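Local coordinates for angiopoietin-related protein 6 (PDB 6Y43) that probably acts as a secreted angiopoietin-like growth factor and carries a calcium-binding globe domain of the fibrinogen type, at residues G57-F61 against G77-L81; W142-F148 against W171-H177; D94-L100 against M215-L220. One frame throughout, in Å; residues are numbered along the deposited sequence.

In the fold
All three contacts belong to one fibrinogen-like globe domain. Contact 3 is the buried one, an antiparallel strand pairing held by a ladder of backbone hydrogen bonds. Contacts 1 and 2 are partly buried and made largely by loops (in contact 1, one loop against strand 79-80), so side chains do most of the bonding: a carboxylate collects backbone amides in contact 1, whereas imidazoles and stacked rings tie two loops together in contact 2. Contacts 1 and 3 reach the same sheet, since strands 79-80 and 212-219 both pair with strand 48-54. Contacts 1 and 2 meet through aromatic packing, Trp80 CZ2 lying 4.0 Å from Phe148 CZ and Trp80 CH2 4.1 Å from Trp171 CH2.

Contact 1 of 3, residues G57-F61 against G77-L81; sequences GSVNF and GEYWL
Glu78 reaches into the bend at 57-59, its carboxylate facing the backbone amides. With chi1 m and chi2 t it extends from the start of the 77-81 segment, so that Gly57 N donates to Glu78 OE2 at 2.9 Å and Val59 N to Glu78 OE1 at 3.1 Å. Gly57 takes a positive phi (73/17) and Ser58 follows at -84/-15, which curls the chain round the acid before Val59 becomes extended (-121/135) and points its CB toward the partner segment. The closest CA pair is Val59 with Glu78, 6.2 Å apart. In this fibrinogen-like domain the arrangement fastens the loop leaving strand 48-54 to the approach of short strand 79-80, which pairs with that same strand; Glu78 OE2 also accepts Gln55 N and Asp56 N. One water joins Ser58 OG (2.7 Å) to Glu78 N (3.0 Å), another Val59 O (2.8 Å) to Glu78 OE1 (2.6 Å); Ser58 OG also hydrogen-bonds Asp56 OD1. Further along, Phe61 (chi1 m) lays its ring beside the strand, CZ 3.7 Å from Tyr79 O at the ring edge and CE2 4.1 Å from Trp80 CB, while Arg54 makes a cation-pi contact with it.

Contact 2 of 3, residues W142-F148 against W171-H177; sequences WHNDKPF and WYHACAH
Segment 142-148 leaves a 3-10 turn at Trp142-His143, forms a type II beta turn from His143 to Lys146, then runs extended; segment 171-177 is irregular, with a cis peptide before Cys175. CA atoms are nearest at Phe148-Trp171 (4.3 Å) and Trp142-His177 (6.7 Å). Trp142 (chi1 t) is sandwiched between imidazoles: its six-membered ring stacks face-to-face on His173 (centroids 3.7 Å apart), its five-membered ring offset on His177 (4.3 Å). Lys146 CE covers the other face of His173, 3.5 Å from its centroid. His143 (chi1 m) bridges the loops, ND1 donating to Trp171 O (2.7 Å) and NE2 accepting His177 N (3.1 Å), while His173 ND1 donates to Trp142 O (2.8 Å). Phe148 turns its edge to the face of the Trp171 five-membered ring, centroids 4.8 Å apart. A cis peptide before this cysteine recurs in the binding pockets of fibrinogen-related domains. The disulfide Cys175-Cys162 ties segment 171-177 to helix 162-166, near the calcium site, and His143 and Trp171 rest on Leu127 of strand 127-133.

Contact 3 of 3, residues D94-L100 against M215-L220; sequences DHELLVL and MLIRPL
Leu97, Val99, Met215 and Ile217 share one face of an antiparallel strand pair: Leu97 CD1 lies 3.9 Å from Ile217 CG2. On the reverse face Leu216 CD1 meets Leu100 CG at 3.7 Å and Leu98 CG at 4.3 Å. Strand 212-219 lies between 95-102 and 48-54 in the antiparallel sheet of the fibrinogen-like domain; segments 95-100 and 215-219 run at 156°, axes 4.5 Å apart at closest. Leu97-Ile217 and Val99-Met215 are non-hydrogen-bonded pairs. Leu98-Leu216 (N to O 2.8 Å both ways) and Glu96-Arg218 (Glu96 N to Arg218 O 2.8 Å, Arg218 N to Glu96 O 3.1 Å) are hydrogen-bonded. Leu220 N also hydrogen-bonds Asp94 O (2.9 Å). Where 95-100 begins and 215-219 finishes, Glu96 (t, t) and Arg218 (t, t, p) form a long salt bridge, OE1-NH2 3.7 Å, and one water joins Glu96 OE1 to Arg218 NE. Arg218 NH1 turns to Glu44 O and Gly46 O. Main-chain bonds thus set the register; the long charge pair, with a water bridging its polar atoms, supplements them.

Contact 1 of 3, residues G57-F61 against G77-L81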
loop_
_atom_site.group_PDB
_atom_site.type_symbol
_atom_site.label_atom_id
_atom_site.label_comp_id
_atom_site.label_asym_id
_atom_site.label_seq_id
_atom_site.Cartn_x
_atom_site.Cartn_y
_atom_site.Cartn_z
ATOM N N GLY A 57 -0.221 -2.504 -14.776
ATOM C CA GLY A 57 -1.244 -3.489 -15.061
ATOM C C GLY A 57 -0.754 -4.911 -15.255
ATOM O O GLY A 57 -1.502 -5.749 -15.774
ATOM N N SER A 58 0.463 -5.221 -14.821
ATOM C CA SER A 58 1.002 -6.540 -15.099
ATOM C C SER A 58 0.558 -7.596 -14.108
ATOM O O SER A 58 0.699 -8.783 -14.404
ATOM C CB SER A 58 2.533 -6.489 -15.123
ATOM O OG SER A 58 3.048 -5.893 -13.949
ATOM N N VAL A 59 0.001 -7.214 -12.957
ATOM C CA VAL A 59 -0.322 -8.159 -11.893
ATOM C C VAL A 59 -1.807 -8.072 -11.620
ATOM O O VAL A 59 -2.357 -6.973 -11.553
ATOM C CB VAL A 59 0.505 -7.841 -10.633
ATOM C CG1 VAL A 59 0.010 -8.592 -9.418
ATOM C CG2 VAL A 59 1.984 -8.115 -10.884
ATOM N N ASN A 60 -2.457 -9.223 -11.497
ATOM C CA ASN A 60 -3.884 -9.272 -11.194
ATOM C C ASN A 60 -4.076 -9.022 -9.707
ATOM O O ASN A 60 -3.650 -9.834 -8.884
ATOM C CB ASN A 60 -4.445 -10.632 -11.593
ATOM C CG ASN A 60 -5.921 -10.766 -11.300
ATOM O OD1 ASN A 60 -6.394 -11.859 -10.958
ATOM N ND2 ASN A 60 -6.643 -9.678 -11.399
ATOM N N PHE A 61 -4.726 -7.907 -9.365
ATOM C CA PHE A 61 -5.071 -7.596 -7.985
ATOM C C PHE A 61 -6.472 -8.066 -7.615
ATOM O O PHE A 61 -6.863 -7.955 -6.444
ATOM C CB PHE A 61 -4.941 -6.088 -7.735
ATOM C CG PHE A 61 -3.532 -5.647 -7.397
ATOM C CD1 PHE A 61 -2.526 -5.688 -8.345
ATOM C CD2 PHE A 61 -3.227 -5.215 -6.112
ATOM C CE1 PHE A 61 -1.222 -5.298 -8.018
ATOM C CE2 PHE A 61 -1.927 -4.806 -5.776
ATOM C CZ PHE A 61 -0.940 -4.860 -6.715
ATOM N N GLY A 77 8.495 -4.760 -9.430
ATOM C CA GLY A 77 7.399 -4.262 -10.246
ATOM C C GLY A 77 6.161 -4.016 -9.410
ATOM O O GLY A 77 6.248 -3.455 -8.310
ATOM N N GLU A 78 5.012 -4.414 -9.928
ATOM C CA GLU A 78 3.769 -4.300 -9.174
ATOM C C GLU A 78 3.719 -5.400 -8.132
ATOM O O GLU A 78 4.070 -6.557 -8.410
ATOM C CB GLU A 78 2.569 -4.407 -10.102
ATOM C CG GLU A 78 2.407 -3.240 -11.034
ATOM C CD GLU A 78 1.020 -3.244 -11.673
ATOM O OE1 GLU A 78 0.445 -4.345 -11.828
ATOM O OE2 GLU A 78 0.512 -2.158 -12.003
ATOM N N TYR A 79 3.298 -5.046 -6.922
ATOM C CA TYR A 79 3.152 -6.086 -5.922
ATOM C C TYR A 79 2.340 -5.610 -4.733
ATOM O O TYR A 79 2.048 -4.423 -4.578
ATOM C CB TYR A 79 4.503 -6.625 -5.445
ATOM C CG TYR A 79 5.364 -5.766 -4.529
ATOM C CD1 TYR A 79 6.209 -4.799 -5.051
ATOM C CD2 TYR A 79 5.399 -5.982 -3.154
ATOM C CE1 TYR A 79 7.050 -4.067 -4.231
ATOM C CE2 TYR A 79 6.214 -5.242 -2.339
ATOM C CZ TYR A 79 7.055 -4.296 -2.894
ATOM O OH TYR A 79 7.891 -3.585 -2.095
ATOM N N TRP A 80 1.980 -6.596 -3.908
ATOM C CA TRP A 80 1.307 -6.440 -2.624
ATOM C C TRP A 80 2.098 -7.277 -1.629
ATOM O O TRP A 80 2.169 -8.499 -1.777
ATOM C CB TRP A 80 -0.140 -6.938 -2.709
ATOM C CG TRP A 80 -0.877 -6.992 -1.412
ATOM C CD1 TRP A 80 -1.208 -8.110 -0.693
ATOM C CD2 TRP A 80 -1.447 -5.875 -0.703
ATOM N NE1 TRP A 80 -1.913 -7.750 0.446
ATOM C CE2 TRP A 80 -2.061 -6.383 0.456
ATOM C CE3 TRP A 80 -1.450 -4.492 -0.921
ATOM C CZ2 TRP A 80 -2.720 -5.559 1.384
ATOM C CZ3 TRP A 80 -2.077 -3.676 0.012
ATOM C CH2 TRP A 80 -2.708 -4.221 1.149
ATOM N N LEU A 81 2.688 -6.633 -0.619
ATOM C CA LEU A 81 3.605 -7.359 0.260
ATOM C C LEU A 81 2.887 -8.451 1.038
ATOM O O LEU A 81 3.484 -9.501 1.325
ATOM C CB LEU A 81 4.305 -6.400 1.223
ATOM C CG LEU A 81 5.377 -7.008 2.125
ATOM C CD1 LEU A 81 6.483 -7.641 1.245
ATOM C CD2 LEU A 81 5.946 -5.960 3.065
HETATM O O HOH W 1 5.168 -6.278 -12.262
HETATM O O HOH W 2 -2.192 -4.266 -12.017
#

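Contact 2 of 3, residues W142-F148 against W171-H177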
loop_
_atom_site.group_PDB
_atom_site.type_symbol
_atom_site.label_atom_id
_atom_site.label_comp_id
_atom_site.label_asym_id
_atom_site.label_seq_id
_atom_site.Cartn_x
_atom_site.Cartn_y
_atom_site.Cartn_z
ATOM N N TRP A 142 -11.427 7.572 5.693
ATOM C CA TRP A 142 -12.744 6.926 5.754
ATOM C C TRP A 142 -12.647 5.425 5.936
ATOM O O TRP A 142 -13.652 4.778 6.278
ATOM C CB TRP A 142 -13.518 7.216 4.485
ATOM C CG TRP A 142 -15.035 7.213 4.647
ATOM C CD1 TRP A 142 -15.745 7.767 5.664
ATOM C CD2 TRP A 142 -15.982 6.667 3.736
ATOM N NE1 TRP A 142 -17.104 7.589 5.451
ATOM C CE2 TRP A 142 -17.267 6.921 4.265
ATOM C CE3 TRP A 142 -15.878 5.969 2.525
ATOM C CZ2 TRP A 142 -18.414 6.499 3.635
ATOM C CZ3 TRP A 142 -17.043 5.556 1.894
ATOM C CH2 TRP A 142 -18.283 5.814 2.451
ATOM N N HIS A 143 -11.472 4.849 5.720
ATOM C CA HIS A 143 -11.271 3.419 5.825
ATOM C C HIS A 143 -10.691 3.006 7.162
ATOM O O HIS A 143 -10.504 1.810 7.408
ATOM C CB HIS A 143 -10.359 2.992 4.693
ATOM C CG HIS A 143 -10.965 3.257 3.358
ATOM N ND1 HIS A 143 -11.868 2.394 2.783
ATOM C CD2 HIS A 143 -10.892 4.326 2.534
ATOM C CE1 HIS A 143 -12.263 2.883 1.620
ATOM N NE2 HIS A 143 -11.686 4.055 1.443
ATOM N N ASN A 144 -10.422 3.970 8.031
ATOM C CA ASN A 144 -9.913 3.658 9.359
ATOM C C ASN A 144 -10.862 2.723 10.114
ATOM O O ASN A 144 -12.087 2.902 10.098
ATOM C CB ASN A 144 -9.741 4.974 10.098
ATOM C CG ASN A 144 -8.765 4.912 11.214
ATOM O OD1 ASN A 144 -8.306 3.840 11.609
ATOM N ND2 ASN A 144 -8.391 6.085 11.709
ATOM N N ASP A 145 -10.278 1.726 10.780
ATOM C CA ASP A 145 -11.024 0.771 11.602
ATOM C C ASP A 145 -12.084 0.056 10.785
ATOM O O ASP A 145 -13.175 -0.250 11.291
ATOM C CB ASP A 145 -11.667 1.456 12.813
ATOM C CG ASP A 145 -12.131 0.475 13.885
ATOM O OD1 ASP A 145 -11.698 -0.696 13.894
ATOM O OD2 ASP A 145 -12.966 0.908 14.708
ATOM N N LYS A 146 -11.790 -0.184 9.513
ATOM C CA LYS A 146 -12.563 -1.089 8.701
ATOM C C LYS A 146 -11.792 -2.395 8.496
ATOM O O LYS A 146 -10.558 -2.383 8.391
ATOM C CB LYS A 146 -12.887 -0.472 7.339
ATOM C CG LYS A 146 -13.880 0.711 7.387
ATOM C CD LYS A 146 -15.258 0.291 7.893
ATOM C CE LYS A 146 -16.083 1.511 8.224
ATOM N NZ LYS A 146 -17.398 1.110 8.833
ATOM N N PRO A 147 -12.493 -3.518 8.469
ATOM C CA PRO A 147 -11.845 -4.802 8.205
ATOM C C PRO A 147 -11.466 -4.910 6.742
ATOM O O PRO A 147 -11.993 -4.198 5.889
ATOM C CB PRO A 147 -12.915 -5.821 8.584
ATOM C CG PRO A 147 -14.198 -5.111 8.341
ATOM C CD PRO A 147 -13.956 -3.660 8.628
ATOM N N PHE A 148 -10.525 -5.814 6.461
ATOM C CA PHE A 148 -10.117 -6.070 5.088
ATOM C C PHE A 148 -11.084 -7.041 4.423
ATOM O O PHE A 148 -11.329 -8.142 4.932
ATOM C CB PHE A 148 -8.686 -6.630 5.054
ATOM C CG PHE A 148 -7.993 -6.447 3.725
ATOM C CD1 PHE A 148 -7.345 -5.262 3.433
ATOM C CD2 PHE A 148 -7.943 -7.468 2.808
ATOM C CE1 PHE A 148 -6.686 -5.087 2.224
ATOM C CE2 PHE A 148 -7.277 -7.299 1.601
ATOM C CZ PHE A 148 -6.659 -6.107 1.315
ATOM N N TRP A 171 -9.920 -2.292 2.682
ATOM C CA TRP A 171 -10.693 -2.004 3.885
ATOM C C TRP A 171 -11.937 -1.204 3.489
ATOM O O TRP A 171 -12.140 -0.048 3.870
ATOM C CB TRP A 171 -9.825 -1.261 4.890
ATOM C CG TRP A 171 -8.491 -1.934 5.187
ATOM C CD1 TRP A 171 -8.245 -2.896 6.131
ATOM C CD2 TRP A 171 -7.236 -1.695 4.533
ATOM N NE1 TRP A 171 -6.917 -3.253 6.117
ATOM C CE2 TRP A 171 -6.280 -2.525 5.149
ATOM C CE3 TRP A 171 -6.821 -0.840 3.498
ATOM C CZ2 TRP A 171 -4.940 -2.539 4.760
ATOM C CZ3 TRP A 171 -5.490 -0.871 3.116
ATOM C CH2 TRP A 171 -4.570 -1.713 3.751
ATOM N N TYR A 172 -12.742 -1.823 2.635
ATOM C CA TYR A 172 -13.893 -1.131 2.069
ATOM C C TYR A 172 -14.864 -0.681 3.158
ATOM O O TYR A 172 -15.094 -1.374 4.157
ATOM C CB TYR A 172 -14.610 -2.016 1.032
ATOM C CG TYR A 172 -13.862 -2.178 -0.296
ATOM C CD1 TYR A 172 -13.606 -1.092 -1.126
ATOM C CD2 TYR A 172 -13.437 -3.429 -0.726
ATOM C CE1 TYR A 172 -12.925 -1.245 -2.315
ATOM C CE2 TYR A 172 -12.765 -3.587 -1.914
ATOM C CZ TYR A 172 -12.530 -2.479 -2.732
ATOM O OH TYR A 172 -11.844 -2.651 -3.930
ATOM N N HIS A 173 -15.448 0.507 2.919
ATOM C CA HIS A 173 -16.455 1.124 3.766
ATOM C C HIS A 173 -17.752 1.019 3.009
ATOM O O HIS A 173 -18.348 -0.080 2.942
ATOM C CB HIS A 173 -16.040 2.572 4.076
ATOM C CG HIS A 173 -16.888 3.249 5.112
ATOM N ND1 HIS A 173 -16.379 4.201 5.967
ATOM C CD2 HIS A 173 -18.203 3.133 5.414
ATOM C CE1 HIS A 173 -17.344 4.634 6.767
ATOM N NE2 HIS A 173 -18.461 4.004 6.448
ATOM N N ALA A 174 -18.228 2.081 2.351
ATOM C CA ALA A 174 -19.466 2.034 1.569
ATOM C C ALA A 174 -19.462 3.021 0.394
ATOM O O ALA A 174 -20.304 3.923 0.310
ATOM C CB ALA A 174 -20.664 2.304 2.481
ATOM N N CYS A 175 -18.540 2.864 -0.578
ATOM C CA CYS A 175 -17.546 1.794 -0.590
ATOM C C CYS A 175 -16.139 2.296 -0.345
ATOM O O CYS A 175 -15.360 1.671 0.398
ATOM C CB CYS A 175 -17.526 1.059 -1.928
ATOM S SG CYS A 175 -18.833 -0.182 -2.035
ATOM N N ALA A 176 -15.773 3.411 -0.996
ATOM C CA ALA A 176 -14.392 3.846 -0.853
ATOM C C ALA A 176 -14.139 5.286 -1.276
ATOM O O ALA A 176 -14.641 5.766 -2.300
ATOM C CB ALA A 176 -13.435 2.945 -1.652
ATOM N N HIS A 177 -13.276 5.919 -0.500
ATOM C CA HIS A 177 -12.603 7.138 -0.919
ATOM C C HIS A 177 -11.312 6.854 -1.684
ATOM O O HIS A 177 -10.845 7.723 -2.419
ATOM C CB HIS A 177 -12.321 8.004 0.303
ATOM C CG HIS A 177 -13.549 8.660 0.857
ATOM N ND1 HIS A 177 -13.511 9.549 1.902
ATOM C CD2 HIS A 177 -14.857 8.510 0.533
ATOM C CE1 HIS A 177 -14.742 9.950 2.180
ATOM N NE2 HIS A 177 -15.574 9.339 1.356
HETATM O O HOH W 3 -11.346 9.699 3.623
HETATM O O HOH W 4 -14.232 -4.021 4.447
#

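Contact 3 of 3, residues D94-L100 against M215-L220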
loop_
_atom_site.group_PDB
_atom_site.type_symbol
_atom_site.label_atom_id
_atom_site.label_comp_id
_atom_site.label_asym_id
_atom_site.label_seq_id
_atom_site.Cartn_x
_atom_site.Cartn_y
_atom_site.Cartn_z
ATOM N N ASP A 94 5.926 2.132 16.211
ATOM C CA ASP A 94 5.054 2.989 15.424
ATOM C C ASP A 94 5.612 3.168 14.015
ATOM O O ASP A 94 6.826 3.072 13.785
ATOM C CB ASP A 94 4.897 4.350 16.096
ATOM C CG ASP A 94 3.952 4.303 17.285
ATOM O OD1 ASP A 94 2.813 3.802 17.122
ATOM O OD2 ASP A 94 4.360 4.758 18.373
ATOM N N HIS A 95 4.702 3.405 13.064
ATOM C CA HIS A 95 5.068 3.528 11.665
ATOM C C HIS A 95 4.323 4.676 11.017
ATOM O O HIS A 95 3.161 4.931 11.328
ATOM C CB HIS A 95 4.770 2.257 10.880
ATOM C CG HIS A 95 5.743 1.163 11.159
ATOM N ND1 HIS A 95 5.640 0.350 12.264
ATOM C CD2 HIS A 95 6.856 0.768 10.496
ATOM C CE1 HIS A 95 6.641 -0.514 12.264
ATOM N NE2 HIS A 95 7.390 -0.284 11.199
ATOM N N GLU A 96 4.999 5.327 10.080
ATOM C CA GLU A 96 4.386 6.289 9.178
ATOM C C GLU A 96 4.038 5.590 7.872
ATOM O O GLU A 96 4.828 4.783 7.350
ATOM C CB GLU A 96 5.336 7.452 8.907
ATOM C CG GLU A 96 4.774 8.496 7.973
ATOM C CD GLU A 96 5.674 9.704 7.830
ATOM O OE1 GLU A 96 6.824 9.663 8.343
ATOM O OE2 GLU A 96 5.228 10.683 7.186
ATOM N N LEU A 97 2.849 5.884 7.357
ATOM C CA LEU A 97 2.437 5.452 6.032
ATOM C C LEU A 97 2.536 6.612 5.064
ATOM O O LEU A 97 2.017 7.700 5.348
ATOM C CB LEU A 97 0.999 4.952 6.062
ATOM C CG LEU A 97 0.345 4.655 4.723
ATOM C CD1 LEU A 97 0.948 3.390 4.122
ATOM C CD2 LEU A 97 -1.140 4.412 4.975
ATOM N N LEU A 98 3.182 6.373 3.923
ATOM C CA LEU A 98 3.270 7.330 2.836
ATOM C C LEU A 98 2.573 6.741 1.621
ATOM O O LEU A 98 2.823 5.587 1.262
ATOM C CB LEU A 98 4.737 7.642 2.507
ATOM C CG LEU A 98 4.999 8.530 1.302
ATOM C CD1 LEU A 98 4.477 9.919 1.524
ATOM C CD2 LEU A 98 6.503 8.563 1.031
ATOM N N VAL A 99 1.661 7.500 1.023
ATOM C CA VAL A 99 0.994 7.096 -0.207
ATOM C C VAL A 99 1.479 8.028 -1.295
ATOM O O VAL A 99 1.409 9.253 -1.144
ATOM C CB VAL A 99 -0.540 7.140 -0.090
ATOM C CG1 VAL A 99 -1.166 6.823 -1.410
ATOM C CG2 VAL A 99 -1.029 6.151 0.976
ATOM N N LEU A 100 1.970 7.456 -2.380
ATOM C CA LEU A 100 2.499 8.222 -3.502
ATOM C C LEU A 100 1.606 7.969 -4.706
ATOM O O LEU A 100 1.325 6.810 -5.030
ATOM C CB LEU A 100 3.931 7.799 -3.818
ATOM C CG LEU A 100 4.973 7.983 -2.724
ATOM C CD1 LEU A 100 6.303 7.459 -3.214
ATOM C CD2 LEU A 100 5.108 9.445 -2.335
ATOM N N MET A 215 2.148 2.442 -1.757
ATOM C CA MET A 215 1.985 2.587 -0.323
ATOM C C MET A 215 3.290 2.165 0.327
ATOM O O MET A 215 3.830 1.095 0.005
ATOM C CB MET A 215 0.834 1.730 0.201
ATOM C CG MET A 215 -0.470 1.977 -0.532
ATOM S SD MET A 215 -1.838 0.920 0.015
ATOM C CE MET A 215 -2.181 1.556 1.664
ATOM N N LEU A 216 3.826 3.013 1.203
ATOM C CA LEU A 216 5.150 2.754 1.771
ATOM C C LEU A 216 5.107 3.009 3.272
ATOM O O LEU A 216 4.348 3.848 3.743
ATOM C CB LEU A 216 6.214 3.632 1.106
ATOM C CG LEU A 216 6.158 3.741 -0.435
ATOM C CD1 LEU A 216 5.181 4.784 -0.881
ATOM C CD2 LEU A 216 7.551 4.059 -0.851
ATOM N N ILE A 217 5.931 2.280 4.031
ATOM C CA ILE A 217 5.998 2.499 5.468
ATOM C C ILE A 217 7.442 2.649 5.941
ATOM O O ILE A 217 8.395 2.193 5.305
ATOM C CB ILE A 217 5.285 1.371 6.245
ATOM C CG1 ILE A 217 5.956 0.032 5.954
ATOM C CG2 ILE A 217 3.816 1.373 5.903
ATOM C CD1 ILE A 217 5.374 -1.104 6.801
ATOM N N ARG A 218 7.588 3.313 7.086
ATOM C CA ARG A 218 8.859 3.608 7.712
ATOM C C ARG A 218 8.610 3.719 9.201
ATOM O O ARG A 218 7.554 4.234 9.604
ATOM C CB ARG A 218 9.431 4.915 7.156
ATOM C CG ARG A 218 10.781 5.371 7.683
ATOM C CD ARG A 218 11.244 6.576 6.867
ATOM N NE ARG A 218 10.584 7.843 7.221
ATOM C CZ ARG A 218 10.883 9.009 6.647
ATOM N NH1 ARG A 218 11.814 9.089 5.698
ATOM N NH2 ARG A 218 10.237 10.108 7.006
ATOM N N PRO A 219 9.538 3.268 10.040
ATOM C CA PRO A 219 9.367 3.496 11.481
ATOM C C PRO A 219 9.187 4.978 11.775
ATOM O O PRO A 219 9.798 5.849 11.143
ATOM C CB PRO A 219 10.663 2.940 12.091
ATOM C CG PRO A 219 11.210 1.997 11.053
ATOM C CD PRO A 219 10.803 2.572 9.731
ATOM N N LEU A 220 8.315 5.265 12.725
ATOM C CA LEU A 220 8.023 6.633 13.131
ATOM C C LEU A 220 8.724 6.883 14.451
ATOM O O LEU A 220 8.316 6.355 15.486
ATOM C CB LEU A 220 6.526 6.856 13.281
ATOM C CG LEU A 220 6.069 8.264 13.629
ATOM C CD1 LEU A 220 6.626 9.304 12.698
ATOM C CD2 LEU A 220 4.542 8.258 13.617
HETATM O O HOH W 5 7.350 6.273 17.942
HETATM O O HOH W 6 8.814 8.242 9.480
#